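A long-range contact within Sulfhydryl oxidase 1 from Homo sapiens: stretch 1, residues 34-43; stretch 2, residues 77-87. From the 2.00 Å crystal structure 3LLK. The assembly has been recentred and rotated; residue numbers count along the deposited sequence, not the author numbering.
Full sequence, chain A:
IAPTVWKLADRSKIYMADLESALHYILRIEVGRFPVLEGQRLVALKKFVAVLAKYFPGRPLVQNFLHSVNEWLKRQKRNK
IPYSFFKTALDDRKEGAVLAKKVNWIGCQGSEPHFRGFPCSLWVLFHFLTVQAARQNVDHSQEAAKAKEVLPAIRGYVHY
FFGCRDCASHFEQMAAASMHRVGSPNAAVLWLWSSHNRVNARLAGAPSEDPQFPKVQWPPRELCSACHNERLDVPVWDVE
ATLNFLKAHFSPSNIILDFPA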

ATOM      1  N   PHE A  34      -8.852   1.512  17.184  1.00 29.58           N
ATOM      2  CA  PHE A  34     -10.201   2.001  17.434  1.00 27.37           C
ATOM      3  C   PHE A  34     -11.079   0.955  18.117  1.00 28.61           C
ATOM      4  O   PHE A  34     -11.417  -0.060  17.514  1.00 27.78           O
ATOM      5  CB  PHE A  34     -10.830   2.420  16.106  1.00 27.40           C
ATOM      6  CG  PHE A  34     -10.002   3.408  15.334  1.00 29.39           C
ATOM      7  CD1 PHE A  34     -10.142   4.776  15.548  1.00 32.92           C
ATOM      8  CD2 PHE A  34      -9.054   2.971  14.413  1.00 30.27           C
ATOM      9  CE1 PHE A  34      -9.347   5.698  14.851  1.00 32.08           C
ATOM     10  CE2 PHE A  34      -8.254   3.882  13.713  1.00 28.80           C
ATOM     11  CZ  PHE A  34      -8.403   5.246  13.933  1.00 30.06           C
ATOM     12  N   PRO A  35     -11.477   1.206  19.379  1.00 27.68           N
ATOM     13  CA  PRO A  35     -12.323   0.270  20.138  1.00 27.43           C
ATOM     14  C   PRO A  35     -13.592  -0.061  19.370  1.00 25.07           C
ATOM     15  O   PRO A  35     -14.134  -1.160  19.487  1.00 25.34           O
ATOM     16  CB  PRO A  35     -12.638   1.032  21.434  1.00 26.49           C
ATOM     17  CG  PRO A  35     -11.520   2.034  21.545  1.00 30.94           C
ATOM     18  CD  PRO A  35     -11.280   2.464  20.122  1.00 28.46           C
ATOM     19  N   VAL A  36     -14.073   0.897  18.591  1.00 24.01           N
ATOM     20  CA  VAL A  36     -15.287   0.679  17.814  1.00 25.01           C
ATOM     21  C   VAL A  36     -15.116   1.217  16.403  1.00 26.53           C
ATOM     22  O   VAL A  36     -14.619   2.325  16.207  1.00 28.28           O
ATOM     23  CB  VAL A  36     -16.514   1.367  18.483  1.00 25.78           C
ATOM     24  CG1 VAL A  36     -17.712   1.361  17.534  1.00 27.29           C
ATOM     25  CG2 VAL A  36     -16.868   0.655  19.781  1.00 25.11           C
ATOM     26  N   LEU A  37     -15.518   0.410  15.429  1.00 26.07           N
ATOM     27  CA  LEU A  37     -15.445   0.758  14.016  1.00 26.43           C
ATOM     28  C   LEU A  37     -16.863   1.147  13.587  1.00 27.65           C
ATOM     29  O   LEU A  37     -17.784   0.323  13.630  1.00 26.77           O
ATOM     30  CB  LEU A  37     -14.973  -0.459  13.219  1.00 24.40           C
ATOM     31  CG  LEU A  37     -13.663  -1.093  13.686  1.00 24.30           C
ATOM     32  CD1 LEU A  37     -13.506  -2.486  13.080  1.00 24.68           C
ATOM     33  CD2 LEU A  37     -12.504  -0.196  13.303  1.00 24.34           C
ATOM     34  N   GLU A  38     -17.038   2.395  13.168  1.00 28.56           N
ATOM     35  CA  GLU A  38     -18.361   2.872  12.780  1.00 29.59           C
ATOM     36  C   GLU A  38     -18.286   4.023  11.793  1.00 29.04           C
ATOM     37  O   GLU A  38     -17.198   4.513  11.463  1.00 29.26           O
ATOM     38  CB  GLU A  38     -19.117   3.344  14.023  1.00 32.03           C
ATOM     39  CG  GLU A  38     -18.483   4.581  14.642  1.00 35.82           C
ATOM     40  CD  GLU A  38     -19.049   4.932  16.009  1.00 40.39           C
ATOM     41  OE1 GLU A  38     -20.288   4.918  16.167  1.00 38.33           O
ATOM     42  OE2 GLU A  38     -18.245   5.236  16.918  1.00 40.41           O
ATOM     43  N   GLY A  39     -19.459   4.460  11.340  1.00 28.55           N
ATOM     44  CA  GLY A  39     -19.534   5.559  10.396  1.00 29.10           C
ATOM     45  C   GLY A  39     -18.689   5.347   9.155  1.00 30.61           C
ATOM     46  O   GLY A  39     -18.594   4.230   8.634  1.00 31.42           O
ATOM     47  N   GLN A  40     -18.061   6.423   8.694  1.00 30.59           N
ATOM     48  CA  GLN A  40     -17.223   6.385   7.506  1.00 31.63           C
ATOM     49  C   GLN A  40     -15.942   5.577   7.683  1.00 31.36           C
ATOM     50  O   GLN A  40     -15.371   5.097   6.705  1.00 29.24           O
ATOM     51  CB  GLN A  40     -16.889   7.808   7.064  1.00 34.98           C
ATOM     52  CG  GLN A  40     -18.087   8.525   6.486  1.00 40.56           C
ATOM     53  CD  GLN A  40     -18.831   7.653   5.488  1.00 43.53           C
ATOM     54  OE1 GLN A  40     -18.342   7.386   4.386  1.00 41.95           O
ATOM     55  NE2 GLN A  40     -20.016   7.189   5.881  1.00 45.47           N
ATOM     56  N   ARG A  41     -15.478   5.443   8.919  1.00 29.19           N
ATOM     57  CA  ARG A  41     -14.281   4.649   9.165  1.00 29.98           C
ATOM     58  C   ARG A  41     -14.582   3.192   8.804  1.00 29.02           C
ATOM     59  O   ARG A  41     -13.765   2.518   8.167  1.00 29.51           O
ATOM     60  CB  ARG A  41     -13.850   4.743  10.634  1.00 28.09           C
ATOM     61  CG  ARG A  41     -12.837   3.685  11.030  1.00 28.59           C
ATOM     62  CD  ARG A  41     -12.085   4.036  12.312  1.00 27.17           C
ATOM     63  NE  ARG A  41     -11.260   5.228  12.160  1.00 29.24           N
ATOM     64  CZ  ARG A  41     -11.604   6.440  12.588  1.00 34.34           C
ATOM     65  NH1 ARG A  41     -12.767   6.628  13.200  1.00 34.90           N
ATOM     66  NH2 ARG A  41     -10.778   7.464  12.418  1.00 33.83           N
ATOM     67  N   LEU A  42     -15.752   2.712   9.218  1.00 26.41           N
ATOM     68  CA  LEU A  42     -16.148   1.344   8.920  1.00 28.06           C
ATOM     69  C   LEU A  42     -16.358   1.193   7.418  1.00 28.07           C
ATOM     70  O   LEU A  42     -15.988   0.178   6.841  1.00 30.02           O
ATOM     71  CB  LEU A  42     -17.426   0.965   9.677  1.00 26.22           C
ATOM     72  CG  LEU A  42     -18.018  -0.413   9.338  1.00 27.69           C
ATOM     73  CD1 LEU A  42     -16.973  -1.507   9.541  1.00 28.33           C
ATOM     74  CD2 LEU A  42     -19.251  -0.672  10.204  1.00 26.33           C
ATOM     75  N   VAL A  43     -16.945   2.205   6.785  1.00 28.21           N
ATOM     76  CA  VAL A  43     -17.157   2.157   5.341  1.00 28.71           C
ATOM     77  C   VAL A  43     -15.787   2.072   4.648  1.00 28.75           C
ATOM     78  O   VAL A  43     -15.590   1.279   3.729  1.00 27.84           O
ATOM     79  CB  VAL A  43     -17.903   3.423   4.835  1.00 29.99           C
ATOM     80  CG1 VAL A  43     -18.061   3.370   3.299  1.00 28.01           C
ATOM     81  CG2 VAL A  43     -19.277   3.521   5.504  1.00 27.57           C
TER
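Stretch 2 (77-87) KRNKIPYSFFK

How does stretch 2 run along stretch 1? It approaches as a loop, straightens into a short strand around Ile81 and Pro82, and turns into a helix at Tyr83, with Pro82 in the N-cap position. The strand lies antiparallel to the one around Val36 and Leu37: their directions differ by 159°, the signed crossing angle has the same value, and the axes come within 4.6 Å. The helix that follows turns almost square to the first strand, at 97°, its axis 8.1 Å away at the closest.

What holds the two backbones in register? Leu37 and Ile81 form a hydrogen-bonded pair, with Leu37 N to Ile81 O at 2.9 Å and Ile81 N to Leu37 O at 2.8 Å, both nearly straight. Next to it, Val36 faces Pro82 in a non-hydrogen-bonded pair, CA to CA 4.4 Å; the proline ring leaves Pro82 no amide hydrogen to give, and this position asks for none. One residue further, Tyr83 N reaches Pro35 O at 2.9 Å, so the ladder carries on into the first residue of the helix. At the other end, Gly39 N makes a weak hydrogen bond of 3.5 Å to Asn79 OD1.

Which bumps fill which hollows? Leu37 and Ile81 point to the same, buried face of the little sheet, their CB atoms 4.4 Å apart. The Leu37 side chain reaches into the angle between strand and helix of stretch 2, where its CD1 lies 4.5 Å from Tyr83 CD1, at the edge of that ring, and 4.3 Å from Phe86 CB. Leu42, pointing toward stretch 2 from the helix of stretch 1, packs on Ile81 from another side: Leu42 CD1 meets Ile81 CD1 at 3.7 Å, while Leu42 CD2 comes to 3.4 Å from Asn79 O. Ile81 thus touches both leucines, and each stretch lends a strand and a helix to the apolar packing.

What lies on the other face? Val36, Glu38, Lys80 and Pro82 point there, and the cover is thinner. Lys80 curls back over the neighbouring strand, bringing its NZ to 3.6 Å from Val36 CG1 and its CE to 3.6 Å from Glu38 OE1; these are packing contacts. A water donates to Glu38 OE1 at 2.5 Å and, weakly, to Asn79 OD1 at 3.3 Å, bridging the stretches where their side chains leave a gap. In all, the contact buries 526 Å², both sides summed.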

ATOM      1  N   LYS A  77     -24.671  -6.243   9.164  1.00 56.81           N
ATOM      2  CA  LYS A  77     -25.616  -5.201   8.784  1.00 59.04           C
ATOM      3  C   LYS A  77     -25.521  -3.983   9.704  1.00 59.79           C
ATOM      4  O   LYS A  77     -25.776  -2.857   9.276  1.00 60.96           O
ATOM      5  CB  LYS A  77     -27.046  -5.752   8.793  1.00 60.50           C
ATOM      6  CG  LYS A  77     -27.320  -6.810   7.724  1.00 62.51           C
ATOM      7  CD  LYS A  77     -28.795  -7.209   7.690  1.00 64.13           C
ATOM      8  CE  LYS A  77     -29.087  -8.185   6.554  1.00 65.08           C
ATOM      9  NZ  LYS A  77     -30.542  -8.515   6.447  1.00 65.09           N
ATOM     10  N   ARG A  78     -25.153  -4.214  10.962  1.00 60.02           N
ATOM     11  CA  ARG A  78     -25.018  -3.136  11.941  1.00 58.91           C
ATOM     12  C   ARG A  78     -24.186  -1.968  11.414  1.00 57.13           C
ATOM     13  O   ARG A  78     -23.498  -2.080  10.402  1.00 57.31           O
ATOM     14  CB  ARG A  78     -24.369  -3.664  13.221  1.00 61.21           C
ATOM     15  CG  ARG A  78     -25.198  -4.672  13.991  1.00 63.57           C
ATOM     16  CD  ARG A  78     -24.410  -5.196  15.183  1.00 67.59           C
ATOM     17  NE  ARG A  78     -25.197  -6.076  16.045  1.00 70.72           N
ATOM     18  CZ  ARG A  78     -24.684  -6.820  17.022  1.00 72.52           C
ATOM     19  NH1 ARG A  78     -23.378  -6.797  17.263  1.00 72.97           N
ATOM     20  NH2 ARG A  78     -25.476  -7.584  17.764  1.00 73.27           N
ATOM     21  N   ASN A  79     -24.249  -0.843  12.113  1.00 54.48           N
ATOM     22  CA  ASN A  79     -23.496   0.335  11.716  1.00 53.13           C
ATOM     23  C   ASN A  79     -22.229   0.417  12.564  1.00 50.31           C
ATOM     24  O   ASN A  79     -21.274   1.102  12.206  1.00 49.55           O
ATOM     25  CB  ASN A  79     -24.350   1.594  11.913  1.00 55.20           C
ATOM     26  CG  ASN A  79     -23.757   2.824  11.236  1.00 57.80           C
ATOM     27  OD1 ASN A  79     -22.735   3.370  11.671  1.00 57.04           O
ATOM     28  ND2 ASN A  79     -24.402   3.268  10.160  1.00 58.61           N
ATOM     29  N   LYS A  80     -22.227  -0.295  13.685  1.00 47.56           N
ATOM     30  CA  LYS A  80     -21.081  -0.290  14.588  1.00 44.63           C
ATOM     31  C   LYS A  80     -20.554  -1.700  14.799  1.00 42.22           C
ATOM     32  O   LYS A  80     -21.322  -2.631  15.057  1.00 42.61           O
ATOM     33  CB  LYS A  80     -21.478   0.317  15.936  1.00 46.63           C
ATOM     34  CG  LYS A  80     -22.014   1.737  15.839  1.00 48.30           C
ATOM     35  CD  LYS A  80     -22.721   2.176  17.120  1.00 50.37           C
ATOM     36  CE  LYS A  80     -21.759   2.400  18.284  1.00 50.79           C
ATOM     37  NZ  LYS A  80     -21.073   1.156  18.705  1.00 53.96           N
ATOM     38  N   ILE A  81     -19.238  -1.852  14.687  1.00 37.13           N
ATOM     39  CA  ILE A  81     -18.594  -3.148  14.873  1.00 34.12           C
ATOM     40  C   ILE A  81     -17.479  -3.005  15.900  1.00 32.81           C
ATOM     41  O   ILE A  81     -16.480  -2.336  15.644  1.00 32.68           O
ATOM     42  CB  ILE A  81     -17.972  -3.671  13.552  1.00 33.21           C
ATOM     43  CG1 ILE A  81     -19.073  -3.957  12.527  1.00 33.38           C
ATOM     44  CG2 ILE A  81     -17.147  -4.923  13.824  1.00 34.64           C
ATOM     45  CD1 ILE A  81     -18.561  -4.463  11.189  1.00 32.10           C
ATOM     46  N   PRO A  82     -17.648  -3.607  17.090  1.00 29.91           N
ATOM     47  CA  PRO A  82     -16.596  -3.504  18.106  1.00 28.94           C
ATOM     48  C   PRO A  82     -15.326  -4.165  17.577  1.00 28.17           C
ATOM     49  O   PRO A  82     -15.382  -5.226  16.940  1.00 26.60           O
ATOM     50  CB  PRO A  82     -17.180  -4.275  19.292  1.00 29.17           C
ATOM     51  CG  PRO A  82     -18.655  -4.098  19.136  1.00 29.13           C
ATOM     52  CD  PRO A  82     -18.846  -4.267  17.635  1.00 30.80           C
ATOM     53  N   TYR A  83     -14.176  -3.559  17.832  1.00 26.07           N
ATOM     54  CA  TYR A  83     -12.956  -4.174  17.342  1.00 26.13           C
ATOM     55  C   TYR A  83     -12.807  -5.586  17.909  1.00 26.66           C
ATOM     56  O   TYR A  83     -12.352  -6.500  17.211  1.00 25.45           O
ATOM     57  CB  TYR A  83     -11.720  -3.357  17.706  1.00 24.74           C
ATOM     58  CG  TYR A  83     -10.486  -3.977  17.129  1.00 24.84           C
ATOM     59  CD1 TYR A  83     -10.257  -3.959  15.748  1.00 24.22           C
ATOM     60  CD2 TYR A  83      -9.594  -4.681  17.940  1.00 24.36           C
ATOM     61  CE1 TYR A  83      -9.176  -4.633  15.190  1.00 25.27           C
ATOM     62  CE2 TYR A  83      -8.509  -5.363  17.392  1.00 26.57           C
ATOM     63  CZ  TYR A  83      -8.307  -5.337  16.017  1.00 24.52           C
ATOM     64  OH  TYR A  83      -7.259  -6.037  15.472  1.00 25.57           O
ATOM     65  N   SER A  84     -13.191  -5.769  19.169  1.00 24.80           N
ATOM     66  CA  SER A  84     -13.071  -7.086  19.796  1.00 26.16           C
ATOM     67  C   SER A  84     -13.824  -8.134  18.976  1.00 26.55           C
ATOM     68  O   SER A  84     -13.386  -9.277  18.858  1.00 29.12           O
ATOM     69  CB  SER A  84     -13.591  -7.049  21.248  1.00 23.81           C
ATOM     70  OG  SER A  84     -14.906  -6.528  21.332  1.00 22.08           O
ATOM     71  N   PHE A  85     -14.948  -7.726  18.400  1.00 26.46           N
ATOM     72  CA  PHE A  85     -15.767  -8.599  17.571  1.00 28.32           C
ATOM     73  C   PHE A  85     -15.041  -8.904  16.253  1.00 28.31           C
ATOM     74  O   PHE A  85     -15.127 -10.013  15.731  1.00 28.39           O
ATOM     75  CB  PHE A  85     -17.108  -7.915  17.296  1.00 31.35           C
ATOM     76  CG  PHE A  85     -18.138  -8.816  16.680  1.00 36.74           C
ATOM     77  CD1 PHE A  85     -18.377 -10.085  17.204  1.00 39.92           C
ATOM     78  CD2 PHE A  85     -18.894  -8.386  15.595  1.00 37.40           C
ATOM     79  CE1 PHE A  85     -19.360 -10.917  16.655  1.00 41.73           C
ATOM     80  CE2 PHE A  85     -19.880  -9.209  15.039  1.00 38.80           C
ATOM     81  CZ  PHE A  85     -20.113 -10.473  15.568  1.00 39.55           C
ATOM     82  N   PHE A  86     -14.333  -7.912  15.720  1.00 25.92           N
ATOM     83  CA  PHE A  86     -13.568  -8.082  14.485  1.00 26.97           C
ATOM     84  C   PHE A  86     -12.359  -8.988  14.764  1.00 26.36           C
ATOM     85  O   PHE A  86     -11.980  -9.800  13.926  1.00 26.11           O
ATOM     86  CB  PHE A  86     -13.094  -6.716  13.978  1.00 25.67           C
ATOM     87  CG  PHE A  86     -12.361  -6.758  12.650  1.00 25.27           C
ATOM     88  CD1 PHE A  86     -13.022  -7.125  11.485  1.00 24.71           C
ATOM     89  CD2 PHE A  86     -11.026  -6.366  12.565  1.00 24.94           C
ATOM     90  CE1 PHE A  86     -12.370  -7.094  10.242  1.00 25.48           C
ATOM     91  CE2 PHE A  86     -10.359  -6.330  11.330  1.00 25.46           C
ATOM     92  CZ  PHE A  86     -11.037  -6.693  10.166  1.00 24.75           C
ATOM     93  N   LYS A  87     -11.758  -8.844  15.944  1.00 27.57           N
ATOM     94  CA  LYS A  87     -10.599  -9.658  16.327  1.00 28.47           C
ATOM     95  C   LYS A  87     -10.986 -11.134  16.393  1.00 30.93           C
ATOM     96  O   LYS A  87     -10.198 -12.019  16.029  1.00 29.77           O
ATOM     97  CB  LYS A  87     -10.059  -9.234  17.695  1.00 28.63           C
ATOM     98  CG  LYS A  87      -9.003 -10.178  18.270  1.00 27.95           C
ATOM     99  CD  LYS A  87      -8.455  -9.665  19.590  1.00 30.95           C
ATOM    100  CE  LYS A  87      -7.486 -10.650  20.201  1.00 33.04           C
ATOM    101  NZ  LYS A  87      -8.163 -11.952  20.476  1.00 36.55           N
TER
HETATM  102  O   HOH W   1     -22.151   4.997  14.489  1.00 41.97           O